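PDB 2HQV: AGR_C_4470p from Agrobacterium tumefaciens str. C58, which is of unknown function but, as a member of the ChuX/HutX family, probably takes part in haem utilisation. Local coordinates for residues S66-A69 with D70-D73; D73-W76 with N77-G81; G173-A176 with K177-E180. All coordinates share one frame; numbering follows the deposited sequence.

Contact 1 of 3, residues S66-A69 with D70-D73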
ATOM      1  N   SER A  66      12.080 -17.209  -9.271  1.00 34.85           N
ATOM      2  CA  SER A  66      12.693 -15.983  -8.764  1.00 37.13           C
ATOM      3  C   SER A  66      13.977 -15.567  -9.474  1.00 37.12           C
ATOM      4  O   SER A  66      14.768 -16.405  -9.909  1.00 35.05           O
ATOM      5  CB  SER A  66      12.998 -16.128  -7.269  1.00 36.66           C
ATOM      6  OG  SER A  66      11.821 -16.318  -6.511  1.00 34.94           O
ATOM      7  N   ALA A  67      14.169 -14.257  -9.578  1.00 36.50           N
ATOM      8  CA  ALA A  67      15.358 -13.679 -10.179  1.00 36.19           C
ATOM      9  C   ALA A  67      16.034 -12.946  -9.026  1.00 37.33           C
ATOM     10  O   ALA A  67      15.371 -12.572  -8.060  1.00 35.82           O
ATOM     11  CB  ALA A  67      14.973 -12.687 -11.279  1.00 36.32           C
ATOM     12  N   PRO A  68      17.360 -12.743  -9.101  1.00 37.53           N
ATOM     13  CA  PRO A  68      18.061 -12.039  -8.021  1.00 37.63           C
ATOM     14  C   PRO A  68      17.708 -10.546  -7.991  1.00 37.60           C
ATOM     15  O   PRO A  68      17.448  -9.935  -9.032  1.00 36.61           O
ATOM     16  CB  PRO A  68      19.531 -12.300  -8.341  1.00 39.43           C
ATOM     17  CG  PRO A  68      19.536 -12.391  -9.846  1.00 41.71           C
ATOM     18  CD  PRO A  68      18.303 -13.218 -10.130  1.00 38.67           C
ATOM     19  N   ALA A  69      17.693  -9.970  -6.795  1.00 36.34           N
ATOM     20  CA  ALA A  69      17.357  -8.562  -6.610  1.00 38.10           C
ATOM     21  C   ALA A  69      18.121  -7.604  -7.532  1.00 38.41           C
ATOM     22  O   ALA A  69      17.604  -6.550  -7.900  1.00 36.94           O
ATOM     23  CB  ALA A  69      17.574  -8.167  -5.153  1.00 38.39           C
ATOM     24  N   ASP A  70      19.342  -7.969  -7.910  1.00 38.35           N
ATOM     25  CA  ASP A  70      20.141  -7.110  -8.776  1.00 39.87           C
ATOM     26  C   ASP A  70      19.556  -6.954 -10.182  1.00 38.58           C
ATOM     27  O   ASP A  70      20.023  -6.131 -10.960  1.00 38.92           O
ATOM     28  CB  ASP A  70      21.584  -7.626  -8.863  1.00 44.02           C
ATOM     29  CG  ASP A  70      21.676  -9.010  -9.469  1.00 46.04           C
ATOM     30  OD1 ASP A  70      21.257  -9.178 -10.631  1.00 46.03           O
ATOM     31  OD2 ASP A  70      22.176  -9.925  -8.783  1.00 49.92           O
ATOM     32  N   ARG A  71      18.534  -7.740 -10.505  1.00 37.13           N
ATOM     33  CA  ARG A  71      17.884  -7.650 -11.809  1.00 36.06           C
ATOM     34  C   ARG A  71      16.732  -6.625 -11.789  1.00 35.32           C
ATOM     35  O   ARG A  71      16.021  -6.458 -12.785  1.00 33.43           O
ATOM     36  CB  ARG A  71      17.345  -9.025 -12.231  1.00 38.86           C
ATOM     37  CG  ARG A  71      18.419 -10.053 -12.619  1.00 41.69           C
ATOM     38  CD  ARG A  71      19.306  -9.537 -13.756  1.00 44.46           C
ATOM     39  NE  ARG A  71      20.389  -8.690 -13.261  1.00 46.08           N
ATOM     40  CZ  ARG A  71      21.020  -7.765 -13.985  1.00 48.16           C
ATOM     41  NH1 ARG A  71      20.680  -7.548 -15.248  1.00 47.74           N
ATOM     42  NH2 ARG A  71      22.008  -7.064 -13.441  1.00 49.44           N
ATOM     43  N   PHE A  72      16.569  -5.932 -10.663  1.00 32.90           N
ATOM     44  CA  PHE A  72      15.500  -4.942 -10.494  1.00 33.34           C
ATOM     45  C   PHE A  72      15.337  -4.003 -11.694  1.00 33.45           C
ATOM     46  O   PHE A  72      14.277  -3.967 -12.318  1.00 30.84           O
ATOM     47  CB  PHE A  72      15.744  -4.135  -9.212  1.00 32.45           C
ATOM     48  CG  PHE A  72      14.616  -3.194  -8.840  1.00 35.13           C
ATOM     49  CD1 PHE A  72      14.467  -1.969  -9.481  1.00 34.88           C
ATOM     50  CD2 PHE A  72      13.726  -3.529  -7.824  1.00 34.55           C
ATOM     51  CE1 PHE A  72      13.448  -1.086  -9.112  1.00 35.44           C
ATOM     52  CE2 PHE A  72      12.704  -2.658  -7.445  1.00 35.93           C
ATOM     53  CZ  PHE A  72      12.564  -1.435  -8.090  1.00 36.68           C
ATOM     54  N   ASP A  73      16.386  -3.250 -12.013  1.00 33.37           N
ATOM     55  CA  ASP A  73      16.357  -2.311 -13.136  1.00 34.06           C
ATOM     56  C   ASP A  73      16.072  -2.961 -14.492  1.00 32.85           C
ATOM     57  O   ASP A  73      15.298  -2.429 -15.287  1.00 33.89           O
ATOM     58  CB  ASP A  73      17.688  -1.555 -13.208  1.00 38.32           C
ATOM     59  CG  ASP A  73      17.754  -0.399 -12.233  1.00 41.98           C
ATOM     60  OD1 ASP A  73      17.349  -0.570 -11.066  1.00 41.76           O
ATOM     61  OD2 ASP A  73      18.217   0.684 -12.638  1.00 47.37           O
TER
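P68 and R71 meet first through their backbones: R71 N donates to P68 O over 2.9 Å, with an N-H...O angle of 164°. One residue further on, F72 N donates to A69 O at 3.0 Å. Both are bonds from residue i+3 back to residue i, and in both the donor stands above the carbonyl plane, as expected of a tight turn. D70 N also lies near P68 O, but its N-H points too poorly for a bond, so R71 is the residue of 70-73 that satisfies this carbonyl.

The side chains close over the same turn. The P68 ring and the R71 chain run side by side in the same direction, CG to CG at 3.8 Å. D70 sets its carboxylate between its own N and carbonyl carbon (chi1 62°), a setting that brings OD2 to 3.6 Å from P68 CB. The other oxygen is taken by R71. R71 NE bonds to D70 OD1 at 2.8 Å, almost straight (175°) and in the guanidinium plane, in a salt bridge between adjacent residues. Bends at chi2 and chi3 of R71 turn its head group to D70. On the inner side the approach is looser, A67 CB and R71 CB being 4.5 Å apart.

Other polar groups find partners elsewhere in the chain: S66 OG bonds to T133 OG1, D73 OD1 forms a salt bridge with K126, and A67 pairs through its backbone with I132. F72 sends its ring inward to F112 and F149.

Two successive i+3 to i bonds are the signature of a 3-10 turn; here it carries the chain from strand 64-68, at the edge of the six-stranded antiparallel sheet, into helix 72-79.

Contact 2 of 3, residues D73-W76 with N77-G81; sequences DAIW and NEMRG
I75 and selenomethionine M79, one helical turn apart, meet by both backbone and side chain. The backbone set comes first: N77 N to D73 O, E78 N to A74 O and M79 N to I75 O, each 2.9 Å, are regular alpha-helical i+4 to i bonds. The next, R80 N to W76 O at 3.0 Å, is more bent, with an N-H...O angle of 142°. At that end of the segment i+3 to i bonds appear as well, notably G81 N to E78 O at 3.0 Å, so the hydrogen-bond pattern tightens where the chain leaves the regular helix.

Apolar contacts form a second group, centred on the methyl of M79. A bend at chi3 (-64°) turns CE back along the helix, where it lies 3.9 Å from I75 CG2. The same methyl is 4.0 Å from W76 CE3, approaching the indole obliquely, and the two side chains cross at about a right angle.

A third kind pairs an aliphatic chain with an aromatic ring. R80 passes the five-membered part of the indole, CD being 3.7 Å from W76 NE1, the guanidinium and ring planes being 20° apart. The polar ends look elsewhere: W76 NE1 donates to P103 O, and R80 NE bonds weakly to L102 O.

Helix 72-79 thus lays its buried side on the sheet, I75 against I132 and F134 of strand 129-139, M79 against V147 and F149 of strand 142-151, and W76 against F158 of strand 156-161.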
ATOM      1  N   ASP A  73      16.386  -3.250 -12.013  1.00 33.37           N
ATOM      2  CA  ASP A  73      16.357  -2.311 -13.136  1.00 34.06           C
ATOM      3  C   ASP A  73      16.072  -2.961 -14.492  1.00 32.85           C
ATOM      4  O   ASP A  73      15.298  -2.429 -15.287  1.00 33.89           O
ATOM      5  CB  ASP A  73      17.688  -1.555 -13.208  1.00 38.32           C
ATOM      6  CG  ASP A  73      17.754  -0.399 -12.233  1.00 41.98           C
ATOM      7  OD1 ASP A  73      17.349  -0.570 -11.066  1.00 41.76           O
ATOM      8  OD2 ASP A  73      18.217   0.684 -12.638  1.00 47.37           O
ATOM      9  N   ALA A  74      16.702  -4.099 -14.764  1.00 29.80           N
ATOM     10  CA  ALA A  74      16.495  -4.780 -16.040  1.00 31.06           C
ATOM     11  C   ALA A  74      15.047  -5.232 -16.189  1.00 30.74           C
ATOM     12  O   ALA A  74      14.440  -5.096 -17.259  1.00 28.54           O
ATOM     13  CB  ALA A  74      17.427  -5.986 -16.154  1.00 32.89           C
ATOM     14  N   ILE A  75      14.494  -5.773 -15.111  1.00 30.13           N
ATOM     15  CA  ILE A  75      13.122  -6.254 -15.134  1.00 31.25           C
ATOM     16  C   ILE A  75      12.130  -5.105 -15.266  1.00 31.18           C
ATOM     17  O   ILE A  75      11.169  -5.194 -16.036  1.00 29.66           O
ATOM     18  CB  ILE A  75      12.834  -7.117 -13.883  1.00 29.93           C
ATOM     19  CG1 ILE A  75      13.654  -8.414 -13.981  1.00 32.07           C
ATOM     20  CG2 ILE A  75      11.337  -7.424 -13.770  1.00 28.93           C
ATOM     21  CD1 ILE A  75      13.614  -9.304 -12.737  1.00 34.06           C
ATOM     22  N   TRP A  76      12.363  -4.021 -14.534  1.00 31.00           N
ATOM     23  CA  TRP A  76      11.480  -2.864 -14.622  1.00 33.02           C
ATOM     24  C   TRP A  76      11.504  -2.308 -16.049  1.00 33.30           C
ATOM     25  O   TRP A  76      10.461  -2.024 -16.628  1.00 31.86           O
ATOM     26  CB  TRP A  76      11.921  -1.782 -13.633  1.00 32.77           C
ATOM     27  CG  TRP A  76      10.998  -0.621 -13.579  1.00 34.05           C
ATOM     28  CD1 TRP A  76      11.073   0.524 -14.321  1.00 34.64           C
ATOM     29  CD2 TRP A  76       9.831  -0.488 -12.755  1.00 35.17           C
ATOM     30  NE1 TRP A  76      10.028   1.358 -14.010  1.00 35.30           N
ATOM     31  CE2 TRP A  76       9.246   0.761 -13.058  1.00 35.44           C
ATOM     32  CE3 TRP A  76       9.217  -1.311 -11.798  1.00 34.98           C
ATOM     33  CZ2 TRP A  76       8.079   1.220 -12.426  1.00 33.47           C
ATOM     34  CZ3 TRP A  76       8.054  -0.857 -11.169  1.00 33.14           C
ATOM     35  CH2 TRP A  76       7.497   0.397 -11.493  1.00 35.29           C
ATOM     36  N   ASN A  77      12.699  -2.152 -16.613  1.00 33.81           N
ATOM     37  CA  ASN A  77      12.829  -1.631 -17.975  1.00 37.26           C
ATOM     38  C   ASN A  77      12.096  -2.553 -18.949  1.00 35.47           C
ATOM     39  O   ASN A  77      11.406  -2.101 -19.865  1.00 33.21           O
ATOM     40  CB  ASN A  77      14.304  -1.533 -18.378  1.00 40.59           C
ATOM     41  CG  ASN A  77      14.482  -1.124 -19.830  1.00 47.51           C
ATOM     42  OD1 ASN A  77      14.095  -0.024 -20.228  1.00 50.93           O
ATOM     43  ND2 ASN A  77      15.061  -2.015 -20.635  1.00 49.91           N
ATOM     44  N   GLU A  78      12.254  -3.851 -18.735  1.00 33.52           N
ATOM     45  CA  GLU A  78      11.613  -4.858 -19.564  1.00 35.23           C
ATOM     46  C   GLU A  78      10.092  -4.682 -19.526  1.00 33.45           C
ATOM     47  O   GLU A  78       9.431  -4.589 -20.567  1.00 31.50           O
ATOM     48  CB  GLU A  78      11.988  -6.252 -19.050  1.00 39.47           C
ATOM     49  CG  GLU A  78      11.711  -7.378 -20.011  1.00 48.03           C
ATOM     50  CD  GLU A  78      12.666  -7.373 -21.189  1.00 49.59           C
ATOM     51  OE1 GLU A  78      13.858  -7.701 -20.996  1.00 53.09           O
ATOM     52  OE2 GLU A  78      12.225  -7.031 -22.302  1.00 49.05           O
HETATM   53  N   MSE A  79       9.538  -4.619 -18.320  1.00 29.40           N
HETATM   54  CA  MSE A  79       8.092  -4.479 -18.171  1.00 31.01           C
HETATM   55  C   MSE A  79       7.539  -3.167 -18.727  1.00 30.35           C
HETATM   56  O   MSE A  79       6.380  -3.102 -19.126  1.00 26.83           O
HETATM   57  CB  MSE A  79       7.697  -4.637 -16.701  1.00 28.72           C
HETATM   58  CG  MSE A  79       8.049  -6.006 -16.130  1.00 30.76           C
HETATM   59 SE   MSE A  79       7.343  -6.258 -14.336  1.00 38.02          SE
HETATM   60  CE  MSE A  79       8.346  -4.871 -13.411  1.00 31.05           C
ATOM     61  N   ARG A  80       8.363  -2.125 -18.755  1.00 30.48           N
ATOM     62  CA  ARG A  80       7.911  -0.846 -19.289  1.00 31.79           C
ATOM     63  C   ARG A  80       7.513  -0.990 -20.760  1.00 33.12           C
ATOM     64  O   ARG A  80       6.796  -0.154 -21.300  1.00 31.98           O
ATOM     65  CB  ARG A  80       9.007   0.216 -19.152  1.00 33.63           C
ATOM     66  CG  ARG A  80       9.283   0.641 -17.715  1.00 37.48           C
ATOM     67  CD  ARG A  80      10.209   1.839 -17.673  1.00 42.15           C
ATOM     68  NE  ARG A  80       9.673   2.918 -18.493  1.00 45.87           N
ATOM     69  CZ  ARG A  80      10.200   3.311 -19.647  1.00 50.78           C
ATOM     70  NH1 ARG A  80      11.293   2.719 -20.121  1.00 50.87           N
ATOM     71  NH2 ARG A  80       9.618   4.279 -20.341  1.00 51.69           N
ATOM     72  N   GLY A  81       7.978  -2.056 -21.403  1.00 34.67           N
ATOM     73  CA  GLY A  81       7.640  -2.265 -22.800  1.00 36.01           C
ATOM     74  C   GLY A  81       6.449  -3.190 -22.964  1.00 37.19           C
ATOM     75  O   GLY A  81       6.043  -3.488 -24.085  1.00 37.29           O
TER

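Contact 3 of 3, residues G173-A176 with K177-E180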
ATOM      1  N   GLY A 173      -0.060 -10.611 -26.475  1.00 34.57           N
ATOM      2  CA  GLY A 173       1.261 -10.014 -26.590  1.00 34.74           C
ATOM      3  C   GLY A 173       1.993  -9.839 -25.270  1.00 33.45           C
ATOM      4  O   GLY A 173       3.186 -10.134 -25.157  1.00 32.43           O
ATOM      5  N   GLN A 174       1.273  -9.353 -24.268  1.00 31.55           N
ATOM      6  CA  GLN A 174       1.848  -9.125 -22.946  1.00 31.10           C
ATOM      7  C   GLN A 174       2.235 -10.445 -22.291  1.00 28.78           C
ATOM      8  O   GLN A 174       3.324 -10.581 -21.738  1.00 27.55           O
ATOM      9  CB  GLN A 174       0.836  -8.392 -22.072  1.00 31.63           C
ATOM     10  CG  GLN A 174       1.434  -7.745 -20.842  1.00 33.07           C
ATOM     11  CD  GLN A 174       0.450  -6.819 -20.171  1.00 32.89           C
ATOM     12  OE1 GLN A 174      -0.361  -7.249 -19.359  1.00 33.60           O
ATOM     13  NE2 GLN A 174       0.500  -5.538 -20.527  1.00 33.67           N
ATOM     14  N   LEU A 175       1.330 -11.415 -22.366  1.00 28.32           N
ATOM     15  CA  LEU A 175       1.560 -12.739 -21.797  1.00 29.29           C
ATOM     16  C   LEU A 175       2.836 -13.357 -22.351  1.00 28.97           C
ATOM     17  O   LEU A 175       3.635 -13.908 -21.602  1.00 27.57           O
ATOM     18  CB  LEU A 175       0.370 -13.657 -22.096  1.00 28.88           C
ATOM     19  CG  LEU A 175       0.503 -15.107 -21.619  1.00 29.90           C
ATOM     20  CD1 LEU A 175       0.777 -15.134 -20.115  1.00 30.73           C
ATOM     21  CD2 LEU A 175      -0.774 -15.874 -21.948  1.00 33.54           C
ATOM     22  N   ALA A 176       3.021 -13.265 -23.667  1.00 30.53           N
ATOM     23  CA  ALA A 176       4.210 -13.819 -24.312  1.00 30.79           C
ATOM     24  C   ALA A 176       5.500 -13.223 -23.731  1.00 31.27           C
ATOM     25  O   ALA A 176       6.474 -13.945 -23.494  1.00 29.31           O
ATOM     26  CB  ALA A 176       4.150 -13.575 -25.826  1.00 33.24           C
ATOM     27  N   LYS A 177       5.506 -11.911 -23.501  1.00 28.98           N
ATOM     28  CA  LYS A 177       6.684 -11.244 -22.942  1.00 29.91           C
ATOM     29  C   LYS A 177       6.936 -11.698 -21.506  1.00 28.26           C
ATOM     30  O   LYS A 177       8.080 -11.858 -21.085  1.00 24.94           O
ATOM     31  CB  LYS A 177       6.507  -9.721 -22.983  1.00 31.94           C
ATOM     32  CG  LYS A 177       6.333  -9.169 -24.399  1.00 33.75           C
ATOM     33  CD  LYS A 177       6.161  -7.663 -24.402  1.00 37.15           C
ATOM     34  CE  LYS A 177       5.992  -7.128 -25.821  1.00 40.41           C
ATOM     35  NZ  LYS A 177       5.854  -5.643 -25.826  1.00 42.64           N
ATOM     36  N   PHE A 178       5.860 -11.893 -20.752  1.00 26.46           N
ATOM     37  CA  PHE A 178       5.980 -12.357 -19.371  1.00 27.68           C
ATOM     38  C   PHE A 178       6.629 -13.750 -19.371  1.00 28.66           C
ATOM     39  O   PHE A 178       7.639 -13.987 -18.700  1.00 29.08           O
ATOM     40  CB  PHE A 178       4.593 -12.446 -18.718  1.00 28.24           C
ATOM     41  CG  PHE A 178       4.584 -13.219 -17.424  1.00 29.15           C
ATOM     42  CD1 PHE A 178       4.863 -12.591 -16.215  1.00 29.29           C
ATOM     43  CD2 PHE A 178       4.339 -14.589 -17.422  1.00 28.40           C
ATOM     44  CE1 PHE A 178       4.902 -13.315 -15.020  1.00 29.59           C
ATOM     45  CE2 PHE A 178       4.377 -15.323 -16.227  1.00 30.52           C
ATOM     46  CZ  PHE A 178       4.660 -14.678 -15.025  1.00 28.54           C
ATOM     47  N   GLU A 179       6.038 -14.668 -20.129  1.00 29.00           N
ATOM     48  CA  GLU A 179       6.546 -16.036 -20.213  1.00 29.34           C
ATOM     49  C   GLU A 179       8.012 -16.060 -20.645  1.00 31.55           C
ATOM     50  O   GLU A 179       8.827 -16.786 -20.081  1.00 31.20           O
ATOM     51  CB  GLU A 179       5.703 -16.836 -21.201  1.00 28.21           C
ATOM     52  CG  GLU A 179       4.209 -16.809 -20.894  1.00 31.25           C
ATOM     53  CD  GLU A 179       3.408 -17.679 -21.840  1.00 31.71           C
ATOM     54  OE1 GLU A 179       3.704 -17.655 -23.053  1.00 31.45           O
ATOM     55  OE2 GLU A 179       2.481 -18.379 -21.374  1.00 31.14           O
ATOM     56  N   GLU A 180       8.326 -15.251 -21.651  1.00 33.01           N
ATOM     57  CA  GLU A 180       9.673 -15.131 -22.193  1.00 37.64           C
ATOM     58  C   GLU A 180      10.654 -14.730 -21.086  1.00 35.22           C
ATOM     59  O   GLU A 180      11.667 -15.389 -20.864  1.00 35.13           O
ATOM     60  CB  GLU A 180       9.654 -14.069 -23.292  1.00 43.63           C
ATOM     61  CG  GLU A 180      10.926 -13.910 -24.093  1.00 51.59           C
ATOM     62  CD  GLU A 180      10.895 -12.639 -24.935  1.00 56.04           C
ATOM     63  OE1 GLU A 180       9.844 -12.363 -25.557  1.00 57.55           O
ATOM     64  OE2 GLU A 180      11.916 -11.918 -24.976  1.00 57.85           O
TER
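L175 and E179 lie one turn apart on helix 172-185, and the E179 side chain can be followed outward as it crosses L175 obliquely. E179 CB starts 3.6 Å from L175 O. With CG placed beside its own backbone N (chi1 -54°), the chain turns back towards the preceding turn, and CG comes to 3.0 Å from L175 O, a close approach of a methylene to a carbonyl. CD then reaches L175 CG at 3.9 Å. At the tip the two oxygens part: OE1 sits 4.1 Å from A176 CA, whereas OE2 lies 3.8 Å from L175 CG and forms a salt bridge with R143.

The carbonyl over which this chain runs is already in use. E179 N donates to L175 O at 2.9 Å, practically straight at 178°, and arrives nearly end-on to the C=O. F178 N to Q174 O and E180 N to A176 O continue the i+4 to i pattern, while K177 N to G173 O is weak at 3.4 Å. K177 stays extended beyond CG and carries NZ to G81 O; Q174 is bonded through OE1 to R163 N and through NE2 to W82 O and E84 O. L175 and F178 both face strand 142-151, touching C145.

Chemically, the contact sets a carboxylate against a leucine. R143, outside both segments, probably offsets the carboxylate's charge, while CG and CD of E179 make contact with L175. The E179-R143 pairing would probably favour the ionised carboxylate and limit rotation about the last bonds of E179.

All three contacts are local, and none nests within or crosses another. Contact 1 closes the short turn from strand 64-68 into helix 72-79; contact 2 takes over at the shared D73 and runs along that helix to G81. Besides the chain itself, A67 CB and I75 CD1 join them at 3.9 Å. The remaining strands, 85-90 to 156-161, come between contacts 2 and 3, the latter on helix 172-185; the centres of these two contacts are about 13 Å apart. K177 NZ to G81 O, 2.8 Å, bridges them. Both helices rest on strand 142-151, where M79 and F178 touch V147, and F185, near the end of helix 172-185, reaches A67 and R71 of contact 1.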